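Local coordinates for protein alpha-L-rhamnosidase (Streptomyces avermitilis, PDB 3W5M) that removes terminal alpha-L-rhamnose from plant glycosides such as naringin, rutin and hesperidin and from gum arabic, and binds L-rhamnose through a calcium-dependent carbohydrate-binding module, at residues K81-Y86 with Q402-Y407; P312-S317 with D409-R414; L852-L857 with Y917-V922. All coordinates share one frame; numbering follows the deposited sequence.

Contact 1. Residues K81-Y86 with Q402-Y407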
loop_
_atom_site.group_PDB
_atom_site.type_symbol
_atom_site.label_atom_id
_atom_site.label_comp_id
_atom_site.label_asym_id
_atom_site.label_seq_id
_atom_site.Cartn_x
_atom_site.Cartn_y
_atom_site.Cartn_z
ATOM N N LYS A 81 9.892 -9.323 29.523
ATOM C CA LYS A 81 11.001 -8.381 29.505
ATOM C C LYS A 81 11.371 -8.080 28.047
ATOM O O LYS A 81 11.145 -8.939 27.156
ATOM C CB LYS A 81 12.248 -8.979 30.184
ATOM C CG LYS A 81 12.110 -9.370 31.651
ATOM C CD LYS A 81 13.475 -9.717 32.239
ATOM C CE LYS A 81 13.995 -11.096 31.843
ATOM N NZ LYS A 81 14.927 -11.102 30.668
ATOM N N PRO A 82 11.970 -6.901 27.804
ATOM C CA PRO A 82 12.462 -6.528 26.467
ATOM C C PRO A 82 13.675 -7.366 26.014
ATOM O O PRO A 82 14.392 -7.926 26.847
ATOM C CB PRO A 82 12.883 -5.066 26.623
ATOM C CG PRO A 82 12.304 -4.597 27.925
ATOM C CD PRO A 82 12.136 -5.808 28.780
ATOM N N ARG A 83 13.882 -7.428 24.700
ATOM C CA ARG A 83 15.050 -8.085 24.079
ATOM C C ARG A 83 15.221 -9.537 24.500
ATOM O O ARG A 83 16.363 -10.005 24.633
ATOM C CB ARG A 83 16.353 -7.397 24.463
ATOM C CG ARG A 83 16.463 -5.926 24.268
ATOM C CD ARG A 83 17.660 -5.494 25.111
ATOM N NE ARG A 83 17.999 -4.151 24.726
ATOM C CZ ARG A 83 17.591 -3.061 25.365
ATOM N NH1 ARG A 83 16.852 -3.160 26.463
ATOM N NH2 ARG A 83 17.931 -1.883 24.887
ATOM N N THR A 84 14.125 -10.238 24.750
ATOM C CA THR A 84 14.248 -11.592 25.278
ATOM C C THR A 84 13.579 -12.612 24.408
ATOM O O THR A 84 12.437 -12.409 23.969
ATOM C CB THR A 84 13.725 -11.644 26.709
ATOM O OG1 THR A 84 14.496 -10.736 27.484
ATOM C CG2 THR A 84 13.851 -13.056 27.328
ATOM N N ARG A 85 14.294 -13.708 24.148
ATOM C CA ARG A 85 13.684 -14.829 23.425
ATOM C C ARG A 85 12.921 -15.767 24.377
ATOM O O ARG A 85 13.466 -16.227 25.392
ATOM C CB ARG A 85 14.729 -15.567 22.574
ATOM C CG ARG A 85 14.148 -16.705 21.730
ATOM C CD ARG A 85 15.159 -17.191 20.681
ATOM N NE ARG A 85 15.428 -16.153 19.697
ATOM C CZ ARG A 85 15.953 -16.355 18.492
ATOM N NH1 ARG A 85 16.330 -17.579 18.122
ATOM N NH2 ARG A 85 16.120 -15.318 17.675
ATOM N N TYR A 86 11.643 -15.997 24.093
ATOM C CA TYR A 86 10.811 -16.878 24.888
ATOM C C TYR A 86 10.479 -18.137 24.114
ATOM O O TYR A 86 9.882 -18.073 23.035
ATOM C CB TYR A 86 9.516 -16.179 25.307
ATOM C CG TYR A 86 9.775 -15.077 26.304
ATOM C CD1 TYR A 86 9.903 -15.366 27.673
ATOM C CD2 TYR A 86 9.958 -13.757 25.894
ATOM C CE1 TYR A 86 10.169 -14.357 28.592
ATOM C CE2 TYR A 86 10.225 -12.742 26.821
ATOM C CZ TYR A 86 10.319 -13.050 28.161
ATOM O OH TYR A 86 10.568 -12.054 29.087
ATOM N N GLN A 402 20.161 1.262 16.335
ATOM C CA GLN A 402 20.786 0.741 17.577
ATOM C C GLN A 402 21.176 -0.713 17.387
ATOM O O GLN A 402 20.330 -1.567 17.227
ATOM C CB GLN A 402 19.799 0.834 18.730
ATOM C CG GLN A 402 20.312 0.413 20.108
ATOM C CD GLN A 402 19.478 1.087 21.205
ATOM O OE1 GLN A 402 19.346 2.316 21.216
ATOM N NE2 GLN A 402 18.931 0.294 22.127
ATOM N N LEU A 403 22.489 -0.952 17.375
ATOM C CA LEU A 403 23.030 -2.291 17.235
ATOM C C LEU A 403 23.493 -2.766 18.597
ATOM O O LEU A 403 24.280 -2.074 19.275
ATOM C CB LEU A 403 24.208 -2.269 16.247
ATOM C CG LEU A 403 25.037 -3.549 16.149
ATOM C CD1 LEU A 403 24.270 -4.646 15.429
ATOM C CD2 LEU A 403 26.358 -3.231 15.445
ATOM N N GLU A 404 22.986 -3.920 19.003
ATOM C CA GLU A 404 23.306 -4.512 20.307
ATOM C C GLU A 404 23.984 -5.846 20.114
ATOM O O GLU A 404 23.435 -6.739 19.509
ATOM C CB GLU A 404 22.040 -4.695 21.111
ATOM C CG GLU A 404 21.385 -3.332 21.357
ATOM C CD GLU A 404 20.183 -3.409 22.271
ATOM O OE1 GLU A 404 19.898 -4.517 22.803
ATOM O OE2 GLU A 404 19.528 -2.353 22.450
ATOM N N VAL A 405 25.196 -5.954 20.622
ATOM C CA VAL A 405 25.933 -7.217 20.549
ATOM C C VAL A 405 26.125 -7.762 21.959
ATOM O O VAL A 405 26.651 -7.046 22.823
ATOM C CB VAL A 405 27.319 -6.986 19.938
ATOM C CG1 VAL A 405 27.958 -8.344 19.622
ATOM C CG2 VAL A 405 27.211 -6.096 18.693
ATOM N N GLU A 406 25.696 -8.998 22.186
ATOM C CA GLU A 406 25.870 -9.701 23.474
ATOM C C GLU A 406 26.983 -10.717 23.293
ATOM O O GLU A 406 27.044 -11.387 22.268
ATOM C CB GLU A 406 24.628 -10.478 23.879
ATOM C CG GLU A 406 23.293 -9.788 23.631
ATOM C CD GLU A 406 22.784 -8.952 24.797
ATOM O OE1 GLU A 406 23.601 -8.384 25.567
ATOM O OE2 GLU A 406 21.536 -8.847 24.925
ATOM N N TYR A 407 27.809 -10.858 24.315
ATOM C CA TYR A 407 28.942 -11.775 24.278
ATOM C C TYR A 407 28.719 -12.937 25.260
ATOM O O TYR A 407 27.955 -12.798 26.228
ATOM C CB TYR A 407 30.227 -10.986 24.548
ATOM C CG TYR A 407 30.580 -10.073 23.399
ATOM C CD1 TYR A 407 31.164 -10.591 22.230
ATOM C CD2 TYR A 407 30.309 -8.707 23.451
ATOM C CE1 TYR A 407 31.477 -9.773 21.160
ATOM C CE2 TYR A 407 30.622 -7.876 22.379
ATOM C CZ TYR A 407 31.211 -8.429 21.229
ATOM O OH TYR A 407 31.536 -7.636 20.148
#
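Arg83 reaches across to Glu404 and grips its carboxylate side-on, through NE and one terminal nitrogen. The short bond runs from Arg83 NE to Glu404 OE1, 2.7 Å, on the syn lone pair of that oxygen; Arg83 NH2 meets Glu404 OE2 at 3.0 Å with an N-H...O angle of 161°. Guanidinium and carboxylate are nearly coplanar, 24° apart, so this is a two-pronged salt bridge. Glu404 OE2 also takes a bond from Gln402 NE2, 2.7 Å long, which arrives nearly along the C-O axis and steadies the carboxylate from its own strand. Gln402 is fixed in turn: its OE1 accepts from the backbone N of Ser119 and Ala120, and its NE2 also donates to Gln117 O. Arg83 CG lies anti to the carbonyl carbon (chi1 -52°), and the chain then runs extended to NE, which carries the charge across a backbone gap of 9.8 Å between the CA atoms of Arg83 and Glu404. Behind Arg83 the turn is tied by Thr84 OG1, 2.9 Å from Pro82 O, and by Lys81 N, 2.8 Å from Tyr86 OH. The bridge thus pins the turn leading into strand 85-94 of the N-terminal immunoglobulin-like domain to strand 398-407, beside Tyr322 of the adjacent strand 316-326.

Contact 2. Residues P312-S317 with D409-R414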
loop_
_atom_site.group_PDB
_atom_site.type_symbol
_atom_site.label_atom_id
_atom_site.label_comp_id
_atom_site.label_asym_id
_atom_site.label_seq_id
_atom_site.Cartn_x
_atom_site.Cartn_y
_atom_site.Cartn_z
ATOM N N PRO A 312 35.128 -6.167 20.590
ATOM C CA PRO A 312 36.178 -7.011 21.183
ATOM C C PRO A 312 36.340 -8.359 20.488
ATOM O O PRO A 312 35.412 -8.824 19.821
ATOM C CB PRO A 312 35.689 -7.209 22.624
ATOM C CG PRO A 312 34.209 -7.074 22.535
ATOM C CD PRO A 312 33.975 -6.012 21.495
ATOM N N HIS A 313 37.509 -8.986 20.649
ATOM C CA HIS A 313 37.720 -10.364 20.189
ATOM C C HIS A 313 37.214 -11.350 21.236
ATOM O O HIS A 313 38.002 -11.951 21.980
ATOM C CB HIS A 313 39.204 -10.634 19.879
ATOM C CG HIS A 313 39.759 -9.766 18.796
ATOM N ND1 HIS A 313 39.999 -10.232 17.519
ATOM C CD2 HIS A 313 40.110 -8.457 18.794
ATOM C CE1 HIS A 313 40.472 -9.245 16.777
ATOM N NE2 HIS A 313 40.550 -8.158 17.528
ATOM N N LYS A 314 35.893 -11.484 21.309
ATOM C CA LYS A 314 35.234 -12.431 22.189
ATOM C C LYS A 314 34.173 -13.102 21.385
ATOM O O LYS A 314 33.687 -12.545 20.404
ATOM C CB LYS A 314 34.489 -11.718 23.323
ATOM C CG LYS A 314 35.332 -11.015 24.344
ATOM C CD LYS A 314 34.389 -10.415 25.364
ATOM C CE LYS A 314 35.100 -9.384 26.201
ATOM N NZ LYS A 314 34.154 -8.780 27.180
ATOM N N LYS A 315 33.755 -14.268 21.851
ATOM C CA LYS A 315 32.699 -15.029 21.223
ATOM C C LYS A 315 31.340 -14.297 21.362
ATOM O O LYS A 315 30.918 -13.972 22.463
ATOM C CB LYS A 315 32.653 -16.427 21.846
ATOM C CG LYS A 315 31.463 -17.284 21.450
ATOM C CD LYS A 315 31.483 -17.663 19.972
ATOM C CE LYS A 315 30.440 -18.732 19.676
ATOM N NZ LYS A 315 30.774 -20.024 20.341
ATOM N N VAL A 316 30.698 -14.036 20.226
ATOM C CA VAL A 316 29.376 -13.386 20.161
ATOM C C VAL A 316 28.306 -14.421 20.432
ATOM O O VAL A 316 28.302 -15.503 19.828
ATOM C CB VAL A 316 29.140 -12.746 18.773
ATOM C CG1 VAL A 316 27.721 -12.202 18.635
ATOM C CG2 VAL A 316 30.176 -11.667 18.504
ATOM N N SER A 317 27.405 -14.111 21.359
ATOM C CA SER A 317 26.263 -14.962 21.584
ATOM C C SER A 317 25.064 -14.508 20.754
ATOM O O SER A 317 24.239 -15.336 20.374
ATOM C CB SER A 317 25.908 -15.048 23.083
ATOM O OG SER A 317 25.641 -13.754 23.613
ATOM N N ASP A 409 30.491 -14.211 27.482
ATOM C CA ASP A 409 30.869 -13.907 28.882
ATOM C C ASP A 409 29.852 -13.022 29.631
ATOM O O ASP A 409 30.106 -12.615 30.772
ATOM C CB ASP A 409 32.282 -13.300 28.988
ATOM C CG ASP A 409 32.378 -11.913 28.381
ATOM O OD1 ASP A 409 31.371 -11.407 27.832
ATOM O OD2 ASP A 409 33.463 -11.296 28.455
ATOM N N GLY A 410 28.738 -12.716 28.963
ATOM C CA GLY A 410 27.647 -11.910 29.516
ATOM C C GLY A 410 27.809 -10.410 29.335
ATOM O O GLY A 410 26.940 -9.650 29.785
ATOM N N THR A 411 28.913 -9.964 28.726
ATOM C CA THR A 411 29.117 -8.530 28.440
ATOM C C THR A 411 28.406 -8.138 27.137
ATOM O O THR A 411 27.935 -9.004 26.382
ATOM C CB THR A 411 30.595 -8.138 28.309
ATOM O OG1 THR A 411 31.193 -8.840 27.194
ATOM C CG2 THR A 411 31.366 -8.434 29.604
ATOM N N SER A 412 28.313 -6.842 26.887
ATOM C CA SER A 412 27.695 -6.365 25.648
ATOM C C SER A 412 28.214 -5.017 25.189
ATOM O O SER A 412 28.884 -4.285 25.927
ATOM C CB SER A 412 26.165 -6.369 25.788
ATOM O OG SER A 412 25.787 -5.467 26.770
ATOM N N GLU A 413 27.929 -4.694 23.929
ATOM C CA GLU A 413 28.327 -3.429 23.353
ATOM C C GLU A 413 27.085 -2.890 22.665
ATOM O O GLU A 413 26.303 -3.655 22.098
ATOM C CB GLU A 413 29.448 -3.620 22.316
ATOM C CG GLU A 413 30.750 -4.203 22.868
ATOM C CD GLU A 413 31.447 -3.294 23.883
ATOM O OE1 GLU A 413 31.160 -2.073 23.922
ATOM O OE2 GLU A 413 32.293 -3.805 24.657
ATOM N N ARG A 414 26.908 -1.583 22.732
ATOM C CA ARG A 414 25.833 -0.928 21.997
ATOM C C ARG A 414 26.413 0.153 21.081
ATOM O O ARG A 414 27.126 1.056 21.533
ATOM C CB ARG A 414 24.808 -0.343 22.989
ATOM C CG ARG A 414 23.541 0.135 22.315
ATOM C CD ARG A 414 22.618 0.805 23.322
ATOM N NE ARG A 414 22.078 -0.175 24.260
ATOM C CZ ARG A 414 21.068 0.059 25.090
ATOM N NH1 ARG A 414 20.465 1.239 25.103
ATOM N NH2 ARG A 414 20.669 -0.888 25.912
HETATM O O HOH W 1 32.492 -13.994 25.380
#
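Asp409 OD1 is held twice by Thr411, while the other carboxylate oxygen turns to Lys314 across the contact. Thr411 OG1 donates to Asp409 OD1 over 2.7 Å on the syn lone pair; Thr411 N reaches the same oxygen at 3.0 Å from above the carboxylate plane, closing an Asx turn. Lys314 NZ forms a salt bridge with Asp409 OD2, 2.9 Å away, again on a syn lone pair, and donates to Thr411 OG1 at 3.0 Å. Hydroxyl, carboxylate and ammonium therefore make a closed polar ring, in which the threonine oxygen receives from lysine and gives to aspartate. Lys314 runs extended beyond CG and crosses both partners at about a right angle, its CD lying 3.3 Å from Asp409 OD2. Thr411 OG1 sits between its backbone N and carbonyl carbon (chi1 62°), a placement that turns the hydroxyl back to Asp409. A valine in place of this threonine would probably break the ring, costing Asp409 OD1 and Lys314 NZ one partner each and giving the carboxylate more freedom to turn. Further along, Pro312 CD packs on Glu413 CG at 3.9 Å, the two side chains coming from opposite directions. A water accepts from Asp409 N, 2.9 Å away, and gives a weak bond to Lys315 O. The contact lies at the surface, where the turn between strands 398-407 and 412-416 meets the link from strand 303-311 to strand 316-326; Tyr407 of strand 398-407, which lies between strands 412-416 and 316-326, packs on Pro312 and Val316.

Contact 3. Residues L852-L857 with Y917-V922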
loop_
_atom_site.group_PDB
_atom_site.type_symbol
_atom_site.label_atom_id
_atom_site.label_comp_id
_atom_site.label_asym_id
_atom_site.label_seq_id
_atom_site.Cartn_x
_atom_site.Cartn_y
_atom_site.Cartn_z
ATOM N N LEU A 852 -20.244 0.520 -3.890
ATOM C CA LEU A 852 -20.960 0.110 -2.679
ATOM C C LEU A 852 -21.972 -1.012 -2.920
ATOM O O LEU A 852 -22.134 -1.903 -2.077
ATOM C CB LEU A 852 -21.645 1.309 -2.054
ATOM C CG LEU A 852 -20.785 2.416 -1.472
ATOM C CD1 LEU A 852 -21.724 3.453 -0.873
ATOM C CD2 LEU A 852 -19.839 1.851 -0.419
ATOM N N GLY A 853 -22.639 -0.960 -4.072
ATOM C CA GLY A 853 -23.541 -2.028 -4.503
ATOM C C GLY A 853 -22.899 -3.319 -4.947
ATOM O O GLY A 853 -23.412 -4.391 -4.641
ATOM N N THR A 854 -21.779 -3.246 -5.672
ATOM C CA THR A 854 -21.177 -4.451 -6.258
ATOM C C THR A 854 -20.809 -5.591 -5.288
ATOM O O THR A 854 -21.082 -6.738 -5.594
ATOM C CB THR A 854 -19.983 -4.104 -7.185
ATOM O OG1 THR A 854 -20.473 -3.291 -8.260
ATOM C CG2 THR A 854 -19.306 -5.372 -7.773
ATOM N N PRO A 855 -20.176 -5.277 -4.131
ATOM C CA PRO A 855 -19.756 -6.368 -3.244
ATOM C C PRO A 855 -20.927 -7.155 -2.666
ATOM O O PRO A 855 -20.760 -8.316 -2.308
ATOM C CB PRO A 855 -19.005 -5.635 -2.119
ATOM C CG PRO A 855 -19.553 -4.275 -2.106
ATOM C CD PRO A 855 -19.885 -3.959 -3.541
ATOM N N ARG A 856 -22.101 -6.521 -2.598
ATOM C CA ARG A 856 -23.289 -7.145 -1.995
ATOM C C ARG A 856 -24.267 -7.729 -3.026
ATOM O O ARG A 856 -25.240 -8.391 -2.662
ATOM C CB ARG A 856 -23.999 -6.126 -1.067
ATOM C CG ARG A 856 -23.110 -5.569 0.052
ATOM C CD ARG A 856 -23.736 -4.421 0.842
ATOM N NE ARG A 856 -22.870 -3.984 1.952
ATOM C CZ ARG A 856 -22.899 -4.481 3.192
ATOM N NH1 ARG A 856 -23.765 -5.432 3.527
ATOM N NH2 ARG A 856 -22.051 -4.024 4.111
ATOM N N LEU A 857 -24.004 -7.512 -4.313
ATOM C CA LEU A 857 -24.984 -7.879 -5.362
ATOM C C LEU A 857 -25.182 -9.392 -5.536
ATOM O O LEU A 857 -26.306 -9.904 -5.450
ATOM C CB LEU A 857 -24.600 -7.212 -6.710
ATOM C CG LEU A 857 -25.340 -7.579 -8.017
ATOM C CD1 LEU A 857 -26.762 -7.040 -8.005
ATOM C CD2 LEU A 857 -24.582 -7.037 -9.225
ATOM N N TYR A 917 -8.763 -2.582 -6.266
ATOM C CA TYR A 917 -9.332 -3.871 -5.912
ATOM C C TYR A 917 -10.865 -3.900 -5.724
ATOM O O TYR A 917 -11.433 -4.985 -5.620
ATOM C CB TYR A 917 -8.645 -4.531 -4.690
ATOM C CG TYR A 917 -8.392 -3.656 -3.487
ATOM C CD1 TYR A 917 -9.417 -2.921 -2.869
ATOM C CD2 TYR A 917 -7.132 -3.605 -2.933
ATOM C CE1 TYR A 917 -9.163 -2.126 -1.757
ATOM C CE2 TYR A 917 -6.865 -2.830 -1.825
ATOM C CZ TYR A 917 -7.876 -2.097 -1.235
ATOM O OH TYR A 917 -7.575 -1.333 -0.142
ATOM N N ALA A 918 -11.517 -2.737 -5.718
ATOM C CA ALA A 918 -12.938 -2.644 -5.297
ATOM C C ALA A 918 -13.862 -3.659 -5.988
ATOM O O ALA A 918 -14.637 -4.369 -5.316
ATOM C CB ALA A 918 -13.474 -1.225 -5.469
ATOM N N TYR A 919 -13.795 -3.741 -7.322
ATOM C CA TYR A 919 -14.647 -4.696 -8.048
ATOM C C TYR A 919 -14.207 -6.157 -7.942
ATOM O O TYR A 919 -14.930 -7.055 -8.371
ATOM C CB TYR A 919 -14.855 -4.260 -9.517
ATOM C CG TYR A 919 -15.627 -2.950 -9.625
ATOM C CD1 TYR A 919 -16.759 -2.719 -8.836
ATOM C CD2 TYR A 919 -15.235 -1.944 -10.514
ATOM C CE1 TYR A 919 -17.465 -1.529 -8.912
ATOM C CE2 TYR A 919 -15.937 -0.755 -10.600
ATOM C CZ TYR A 919 -17.054 -0.556 -9.799
ATOM O OH TYR A 919 -17.754 0.620 -9.886
ATOM N N GLY A 920 -13.022 -6.396 -7.380
ATOM C CA GLY A 920 -12.608 -7.745 -6.982
ATOM C C GLY A 920 -13.382 -8.294 -5.782
ATOM O O GLY A 920 -13.180 -9.445 -5.391
ATOM N N SER A 921 -14.282 -7.484 -5.224
ATOM C CA SER A 921 -15.161 -7.917 -4.109
ATOM C C SER A 921 -16.131 -9.042 -4.467
ATOM O O SER A 921 -16.744 -9.645 -3.580
ATOM C CB SER A 921 -15.905 -6.736 -3.484
ATOM O OG SER A 921 -16.701 -6.013 -4.427
ATOM N N VAL A 922 -16.247 -9.340 -5.761
ATOM C CA VAL A 922 -16.969 -10.519 -6.252
ATOM C C VAL A 922 -16.324 -11.823 -5.772
ATOM O O VAL A 922 -16.982 -12.879 -5.678
ATOM C CB VAL A 922 -17.060 -10.495 -7.808
ATOM C CG1 VAL A 922 -15.690 -10.694 -8.450
ATOM C CG2 VAL A 922 -18.018 -11.556 -8.315
HETATM O O HOH W 2 -19.399 -10.502 -3.855
#
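Thr854, near the start of helix 854-863, meets the ring of Tyr919 along its CD1-CE1 side. Its OG1 comes obliquely to within 3.5 Å of Tyr919 CE1, and its methyl CG2 lies 3.8 Å from Tyr919 CD1; the two side chains cross at about a right angle. OG1 stands anti to the carbonyl carbon (chi1 -61°), beside the backbone N, and its polar needs are met behind it by Gly850 O and Thr849 OG1. Pro855 comes next: its ring carbon CB packs on Ser921, 3.3 Å from OG and 3.6 Å from CB, where the backbones draw closest, with 4.9 Å between the CA atoms of Pro855 and Ser921. The serine hydroxyl makes its bond within its own segment, meeting Ala918 O almost head-on at 2.8 Å (C=O...O angle 166°). Ala918 O accepts from Ser921 N as well, so two donors from one residue close the short 3-10 turn. Beyond the proline ring, a water links the two backbones, donating to both Pro855 O and Ser921 O, the latter 2.8 Å away. Tyr919 also stacks with Trp897 and meets Phe851 edge-to-face; its side chain lies about 6 Å from that of Glu895, the probable catalytic base. Across this buried joint of the (alpha/alpha)6 barrel the direct touches are van der Waals, the hydroxyls of Thr854 and Ser921 being paired on their own sides: packing sets the fit of Thr854 against Tyr919, while the water joins the backbones at Pro855 and Ser921 through two carbonyls that cannot bond to each other.

Overall arrangement
Contacts 1 and 2 are neighbours on one sheet, their centres 12 Å apart, and their segments alternate along the chain. Strand 398-407 joins them: Glu406 O lies 2.9 Å from Ser317 N on one flank, and Val405 O lies 2.9 Å from Glu413 N on the other. Contact 1 ties this sheet to the N-terminal domain, whereas contact 2 joins two surface connections at one end of strands 398-407, 412-416 and 316-326. Contact 3 belongs to the catalytic barrel, beyond the chain's centre, with centres 46 Å from contact 1 and 57 Å from contact 2. It alone approaches the active site: the Tyr919 side chain lies about 7 Å from that of His916, which binds rhamnose.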